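Local structure of lipid binding hydrolase (Escherichia coli, 2IF6) at residues 150-154 against 155-159; 19-22 against 23-26; 164-167 against 168-171. The protein is of unproven function but probably acts as a hydrolase of the permuted papain-like (YaeF/YiiX, C92) amidase family. One frame throughout, in Å; residues are numbered along the deposited sequence.

Contact 1: 150-154 against 155-159; sequences ERYGK and NIPLE
A type II' beta turn from Y152 to N155 ends helix 142-152, and the ring of Y152 then packs on P157. G153 is the first residue to leave helical geometry. With positive phi (66°), it takes the first corner of the turn, where type II' turns favour glycine. The turn is closed by N155 N giving a weak hydrogen bond to Y152 O at 3.1 Å. A second weak bond follows, from I156 N to K154 O at 3.0 Å, across an inverse gamma turn centred on N155. Y152 CG lies beside the backbone N and anti to the carbonyl carbon (chi1 -62°), which brings the ring against P157. P157 CD sits 3.4 Å from the centroid of the Y152 ring, nearly on its normal, which makes a CH-pi contact. P157 CG leans toward the phenol end, 3.6 Å from Y152 CE1. On the opposite face lies R151 CG, so the ring is sandwiched between aliphatic groups. Closer to the backbone, Y152 CB meets I156 CG1 at 3.8 Å. The tyrosine OH hydrogen-bonds to S102 O. This surface contact joins the end of helix 142-152 to the loop before strand 161-162, with F103 beside Y152 and L134 beside I156.

Contact 2: 19-22 against 23-26; sequences QSKA and IQLA
This is a local contact along helix 20-27 and the residue leading into it, between side chains and backbone groups one turn apart. The helix follows strand 10-13. Four backbone bonds of the i to i+4 kind hold it. I23 N reaches Q19 O at 3.1 Å, and A26 N reaches A22 O at 2.9 Å. Q24 N to S20 O and L25 N to K21 O complete the set. Among the side chains, Q19 and I23 lie side by side and point the same way, with Q19 CG 3.6 Å from I23 CD1. The K21 chain bends at chi2 (71°) and again at chi3, which brings its end back over the next turn. There K21 CE lies 3.8 Å from L25 CG, and K21 CD passes 3.5 Å from Q24 OE1. The amide of Q24 has its polar partner outside the helix, with NE2 bonded to D30 O. S20 OG bonds to S32 OG and S15 O, in a buried position. A22 and L25 pack on helix 142-152. The arrangement is that of regular alpha-helix, and I23 lies near a possible Cys-His-Glu triad, a site consistent with the papain-like family.

Contact 3: 164-167 against 168-171; sequences SPQA and VFDA
V168 packs against S164 and P165 in the tight part of this short helix, with F169 on its flank, while Q166 and D170 meet on the looser side, where D170 is exposed. On the packed part, V168 N bonds to S164 O at 3.2 Å and F169 N to P165 O at 3.0 Å. V168 is buried. Its CG2 lies beside its own backbone N, 3.5 Å from S164 O, and its side chain also touches I10 and F12 of strand 10-13 and S113 of helix 112-124. The ring of F169 leads away from the preceding turn. It meets F12 edge-to-face and makes a cation-pi contact with R73. S164 is the N-cap of helix 165-169. A167 N gives a capping bond to S164 OG at 3.0 Å, so an amide at the first turn is satisfied by a side chain. P165 touches members of a possible Cys-His-Glu triad, as would fit a papain-like enzyme. On the looser side, the side chain of Q166 starts away from the next turn. A bend at chi2 (60°) swings its amide back over D170. Q166 NE2 then bonds to D170 OD2 at 3.1 Å, with an almost straight N-H...O angle of 173°. The acceptor lies in the amide plane, but the donor comes from above the carboxylate, and the two planes are 51° apart. Q166 and D170 are also joined through the backbone, D170 N to Q166 O at 3.0 Å. S29 OG bonds to Q166 OE1.

From the N terminus, contact 2 comes first, as about two turns at the start of helix 20-27 after strand 10-13. Contact 1 follows much later, where the chain leaves helix 142-152. Contact 3 comes soon after, on helix 165-169 before strand 174-180. Each closes only local turns. They run in series, and none nests in or crosses another. Contacts 1 and 2 have centres 16 Å apart, and helix 142-152 relates them, since it ends in one and packs on the other. Contacts 2 and 3 come within about 5 Å at their nearest atoms without touching. Contact 3 lies nearest the chain centre and packs on strand 10-13 and helix 112-124.

Contact 1: 150-154 against 155-159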
loop_
_atom_site.group_PDB
_atom_site.type_symbol
_atom_site.label_atom_id
_atom_site.label_comp_id
_atom_site.label_asym_id
_atom_site.label_seq_id
_atom_site.Cartn_x
_atom_site.Cartn_y
_atom_site.Cartn_z
ATOM N N GLU A 150 6.895 2.898 -21.141
ATOM C CA GLU A 150 7.440 1.548 -21.002
ATOM C C GLU A 150 6.351 0.530 -20.665
ATOM O O GLU A 150 6.269 -0.522 -21.293
ATOM C CB GLU A 150 8.539 1.584 -19.939
ATOM C CG GLU A 150 9.392 0.325 -19.751
ATOM C CD GLU A 150 10.554 0.566 -18.740
ATOM O OE1 GLU A 150 11.114 1.712 -18.682
ATOM O OE2 GLU A 150 10.898 -0.387 -18.002
ATOM N N ARG A 151 5.481 0.865 -19.709
ATOM C CA ARG A 151 4.466 -0.060 -19.248
ATOM C C ARG A 151 3.245 -0.122 -20.177
ATOM O O ARG A 151 2.745 -1.209 -20.461
ATOM C CB ARG A 151 4.059 0.288 -17.796
ATOM C CG ARG A 151 2.822 -0.381 -17.218
ATOM C CD ARG A 151 2.914 -1.907 -17.183
ATOM N NE ARG A 151 4.216 -2.383 -16.703
ATOM C CZ ARG A 151 4.633 -3.643 -16.806
ATOM N NH1 ARG A 151 3.847 -4.570 -17.349
ATOM N NH2 ARG A 151 5.838 -3.981 -16.351
ATOM N N TYR A 152 2.773 1.038 -20.609
ATOM C CA TYR A 152 1.505 1.160 -21.308
ATOM C C TYR A 152 1.599 1.501 -22.794
ATOM O O TYR A 152 0.605 1.376 -23.479
ATOM C CB TYR A 152 0.627 2.232 -20.685
ATOM C CG TYR A 152 0.211 1.996 -19.248
ATOM C CD1 TYR A 152 -0.726 1.019 -18.921
ATOM C CD2 TYR A 152 0.709 2.806 -18.231
ATOM C CE1 TYR A 152 -1.146 0.820 -17.599
ATOM C CE2 TYR A 152 0.311 2.633 -16.915
ATOM C CZ TYR A 152 -0.627 1.656 -16.604
ATOM O OH TYR A 152 -1.001 1.504 -15.295
ATOM N N GLY A 153 2.745 1.972 -23.273
ATOM C CA GLY A 153 2.840 2.430 -24.641
ATOM C C GLY A 153 1.953 3.656 -24.773
ATOM O O GLY A 153 2.016 4.561 -23.932
ATOM N N LYS A 154 1.097 3.693 -25.801
ATOM C CA LYS A 154 0.168 4.820 -25.970
ATOM C C LYS A 154 -1.151 4.594 -25.227
ATOM O O LYS A 154 -1.912 5.540 -25.036
ATOM C CB LYS A 154 -0.131 5.107 -27.458
ATOM C CG LYS A 154 1.045 5.618 -28.246
ATOM C CD LYS A 154 0.604 5.904 -29.683
ATOM C CE LYS A 154 1.749 6.426 -30.526
ATOM N NZ LYS A 154 1.520 6.136 -31.996
ATOM N N ASN A 155 -1.411 3.361 -24.793
ATOM C CA ASN A 155 -2.667 3.033 -24.139
ATOM C C ASN A 155 -2.620 3.271 -22.616
ATOM O O ASN A 155 -2.795 2.351 -21.825
ATOM C CB ASN A 155 -3.086 1.591 -24.464
ATOM C CG ASN A 155 -3.826 1.478 -25.806
ATOM O OD1 ASN A 155 -3.930 2.456 -26.563
ATOM N ND2 ASN A 155 -4.340 0.265 -26.114
ATOM N N ILE A 156 -2.351 4.512 -22.222
ATOM C CA ILE A 156 -2.358 4.873 -20.801
ATOM C C ILE A 156 -3.805 4.947 -20.283
ATOM O O ILE A 156 -4.664 5.616 -20.888
ATOM C CB ILE A 156 -1.560 6.177 -20.555
ATOM C CG1 ILE A 156 -0.102 5.989 -20.995
ATOM C CG2 ILE A 156 -1.602 6.567 -19.072
ATOM C CD1 ILE A 156 0.639 7.309 -21.210
ATOM N N PRO A 157 -4.117 4.222 -19.188
ATOM C CA PRO A 157 -5.502 4.289 -18.680
ATOM C C PRO A 157 -5.718 5.533 -17.800
ATOM O O PRO A 157 -5.840 5.432 -16.566
ATOM C CB PRO A 157 -5.642 3.013 -17.864
ATOM C CG PRO A 157 -4.256 2.682 -17.422
ATOM C CD PRO A 157 -3.273 3.329 -18.381
ATOM N N LEU A 158 -5.817 6.680 -18.463
ATOM C CA LEU A 158 -5.922 7.989 -17.817
ATOM C C LEU A 158 -7.123 8.158 -16.911
ATOM O O LEU A 158 -7.038 8.931 -15.957
ATOM C CB LEU A 158 -5.909 9.100 -18.862
ATOM C CG LEU A 158 -4.562 9.349 -19.573
ATOM C CD1 LEU A 158 -4.669 10.461 -20.616
ATOM C CD2 LEU A 158 -3.460 9.674 -18.590
ATOM N N GLU A 159 -8.222 7.461 -17.204
ATOM C CA GLU A 159 -9.461 7.598 -16.435
ATOM C C GLU A 159 -9.605 6.581 -15.315
ATOM O O GLU A 159 -10.601 6.612 -14.588
ATOM C CB GLU A 159 -10.686 7.508 -17.337
ATOM C CG GLU A 159 -10.611 8.394 -18.573
ATOM C CD GLU A 159 -10.726 9.884 -18.249
ATOM O OE1 GLU A 159 -11.401 10.257 -17.247
ATOM O OE2 GLU A 159 -10.148 10.694 -19.020
#

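Contact 2: 19-22 against 23-26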
loop_
_atom_site.group_PDB
_atom_site.type_symbol
_atom_site.label_atom_id
_atom_site.label_comp_id
_atom_site.label_asym_id
_atom_site.label_seq_id
_atom_site.Cartn_x
_atom_site.Cartn_y
_atom_site.Cartn_z
ATOM N N GLN A 19 10.194 0.857 -10.762
ATOM C CA GLN A 19 9.126 1.857 -10.806
ATOM C C GLN A 19 9.084 2.782 -9.581
ATOM O O GLN A 19 8.293 3.713 -9.550
ATOM C CB GLN A 19 7.745 1.234 -11.043
ATOM C CG GLN A 19 7.195 0.397 -9.913
ATOM C CD GLN A 19 7.204 -1.089 -10.232
ATOM O OE1 GLN A 19 8.270 -1.689 -10.478
ATOM N NE2 GLN A 19 6.007 -1.701 -10.235
ATOM N N SER A 20 9.923 2.529 -8.581
ATOM C CA SER A 20 9.762 3.201 -7.296
ATOM C C SER A 20 9.866 4.725 -7.399
ATOM O O SER A 20 9.033 5.453 -6.855
ATOM C CB SER A 20 10.749 2.645 -6.276
ATOM O OG SER A 20 10.672 3.370 -5.067
ATOM N N LYS A 21 10.881 5.196 -8.124
ATOM C CA LYS A 21 11.085 6.616 -8.319
ATOM C C LYS A 21 9.941 7.309 -9.058
ATOM O O LYS A 21 9.478 8.383 -8.660
ATOM C CB LYS A 21 12.441 6.857 -9.010
ATOM C CG LYS A 21 12.820 8.315 -9.049
ATOM C CD LYS A 21 13.190 8.814 -7.653
ATOM C CE LYS A 21 12.474 10.120 -7.381
ATOM N NZ LYS A 21 13.236 10.982 -6.432
ATOM N N ALA A 22 9.466 6.699 -10.135
ATOM C CA ALA A 22 8.319 7.240 -10.864
ATOM C C ALA A 22 7.091 7.383 -9.965
ATOM O O ALA A 22 6.403 8.385 -10.021
ATOM C CB ALA A 22 7.997 6.341 -12.064
ATOM N N ILE A 23 6.823 6.356 -9.154
ATOM C CA ILE A 23 5.716 6.386 -8.214
ATOM C C ILE A 23 5.881 7.555 -7.228
ATOM O O ILE A 23 4.973 8.347 -7.060
ATOM C CB ILE A 23 5.555 5.043 -7.460
ATOM C CG1 ILE A 23 4.997 3.960 -8.410
ATOM C CG2 ILE A 23 4.592 5.201 -6.301
ATOM C CD1 ILE A 23 5.134 2.563 -7.872
ATOM N N GLN A 24 7.051 7.680 -6.623
ATOM C CA GLN A 24 7.316 8.777 -5.672
ATOM C C GLN A 24 7.035 10.150 -6.299
ATOM O O GLN A 24 6.397 11.038 -5.704
ATOM C CB GLN A 24 8.771 8.712 -5.226
ATOM C CG GLN A 24 9.129 7.492 -4.376
ATOM C CD GLN A 24 10.559 7.571 -3.915
ATOM O OE1 GLN A 24 11.446 7.936 -4.691
ATOM N NE2 GLN A 24 10.794 7.276 -2.653
ATOM N N LEU A 25 7.472 10.309 -7.538
ATOM C CA LEU A 25 7.312 11.567 -8.252
ATOM C C LEU A 25 5.862 11.880 -8.629
ATOM O O LEU A 25 5.378 12.975 -8.380
ATOM C CB LEU A 25 8.163 11.509 -9.511
ATOM C CG LEU A 25 9.664 11.738 -9.370
ATOM C CD1 LEU A 25 10.239 11.495 -10.749
ATOM C CD2 LEU A 25 9.947 13.157 -8.869
ATOM N N ALA A 26 5.176 10.922 -9.248
ATOM C CA ALA A 26 3.786 11.085 -9.643
ATOM C C ALA A 26 2.847 11.349 -8.443
ATOM O O ALA A 26 1.779 11.981 -8.582
ATOM C CB ALA A 26 3.322 9.844 -10.400
#

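Contact 3: 164-167 against 168-171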
loop_
_atom_site.group_PDB
_atom_site.type_symbol
_atom_site.label_atom_id
_atom_site.label_comp_id
_atom_site.label_asym_id
_atom_site.label_seq_id
_atom_site.Cartn_x
_atom_site.Cartn_y
_atom_site.Cartn_z
ATOM N N SER A 164 -3.245 5.743 -4.209
ATOM C CA SER A 164 -1.789 5.662 -4.009
ATOM C C SER A 164 -1.415 5.293 -2.551
ATOM O O SER A 164 -2.263 5.376 -1.639
ATOM C CB SER A 164 -1.145 6.976 -4.403
ATOM O OG SER A 164 -1.550 8.012 -3.515
ATOM N N PRO A 165 -0.152 4.881 -2.328
ATOM C CA PRO A 165 0.305 4.744 -0.952
ATOM C C PRO A 165 0.186 6.067 -0.193
ATOM O O PRO A 165 -0.276 6.051 0.947
ATOM C CB PRO A 165 1.772 4.319 -1.094
ATOM C CG PRO A 165 1.812 3.658 -2.442
ATOM C CD PRO A 165 0.868 4.442 -3.302
ATOM N N GLN A 166 0.592 7.195 -0.794
ATOM C CA GLN A 166 0.433 8.494 -0.097
ATOM C C GLN A 166 -1.033 8.760 0.282
ATOM O O GLN A 166 -1.320 9.281 1.375
ATOM C CB GLN A 166 0.988 9.662 -0.949
ATOM C CG GLN A 166 1.093 11.016 -0.190
ATOM C CD GLN A 166 2.006 10.979 1.052
ATOM O OE1 GLN A 166 3.142 10.541 0.983
ATOM N NE2 GLN A 166 1.495 11.469 2.193
ATOM N N ALA A 167 -1.959 8.421 -0.612
ATOM C CA ALA A 167 -3.381 8.610 -0.315
ATOM C C ALA A 167 -3.807 7.838 0.932
ATOM O O ALA A 167 -4.491 8.403 1.768
ATOM C CB ALA A 167 -4.240 8.272 -1.470
ATOM N N VAL A 168 -3.369 6.582 1.083
ATOM C CA VAL A 168 -3.724 5.809 2.286
ATOM C C VAL A 168 -3.081 6.444 3.497
ATOM O O VAL A 168 -3.708 6.626 4.537
ATOM C CB VAL A 168 -3.259 4.347 2.198
ATOM C CG1 VAL A 168 -3.624 3.583 3.506
ATOM C CG2 VAL A 168 -3.864 3.697 0.948
ATOM N N PHE A 169 -1.816 6.835 3.355
ATOM C CA PHE A 169 -1.129 7.431 4.487
ATOM C C PHE A 169 -1.884 8.611 5.062
ATOM O O PHE A 169 -1.954 8.764 6.282
ATOM C CB PHE A 169 0.274 7.911 4.070
ATOM C CG PHE A 169 1.096 8.423 5.218
ATOM C CD1 PHE A 169 1.970 7.556 5.897
ATOM C CD2 PHE A 169 1.010 9.756 5.631
ATOM C CE1 PHE A 169 2.713 7.990 6.962
ATOM C CE2 PHE A 169 1.773 10.207 6.717
ATOM C CZ PHE A 169 2.623 9.332 7.383
ATOM N N ASP A 170 -2.412 9.462 4.187
ATOM C CA ASP A 170 -3.048 10.728 4.556
ATOM C C ASP A 170 -4.522 10.569 4.913
ATOM O O ASP A 170 -5.241 11.579 5.091
ATOM C CB ASP A 170 -2.957 11.679 3.372
ATOM C CG ASP A 170 -1.574 12.277 3.205
ATOM O OD1 ASP A 170 -0.804 12.350 4.195
ATOM O OD2 ASP A 170 -1.302 12.705 2.078
ATOM N N ALA A 171 -4.982 9.326 4.990
ATOM C CA ALA A 171 -6.352 9.051 5.421
ATOM C C ALA A 171 -6.622 9.702 6.801
ATOM O O ALA A 171 -5.732 9.700 7.668
ATOM C CB ALA A 171 -6.591 7.569 5.460
#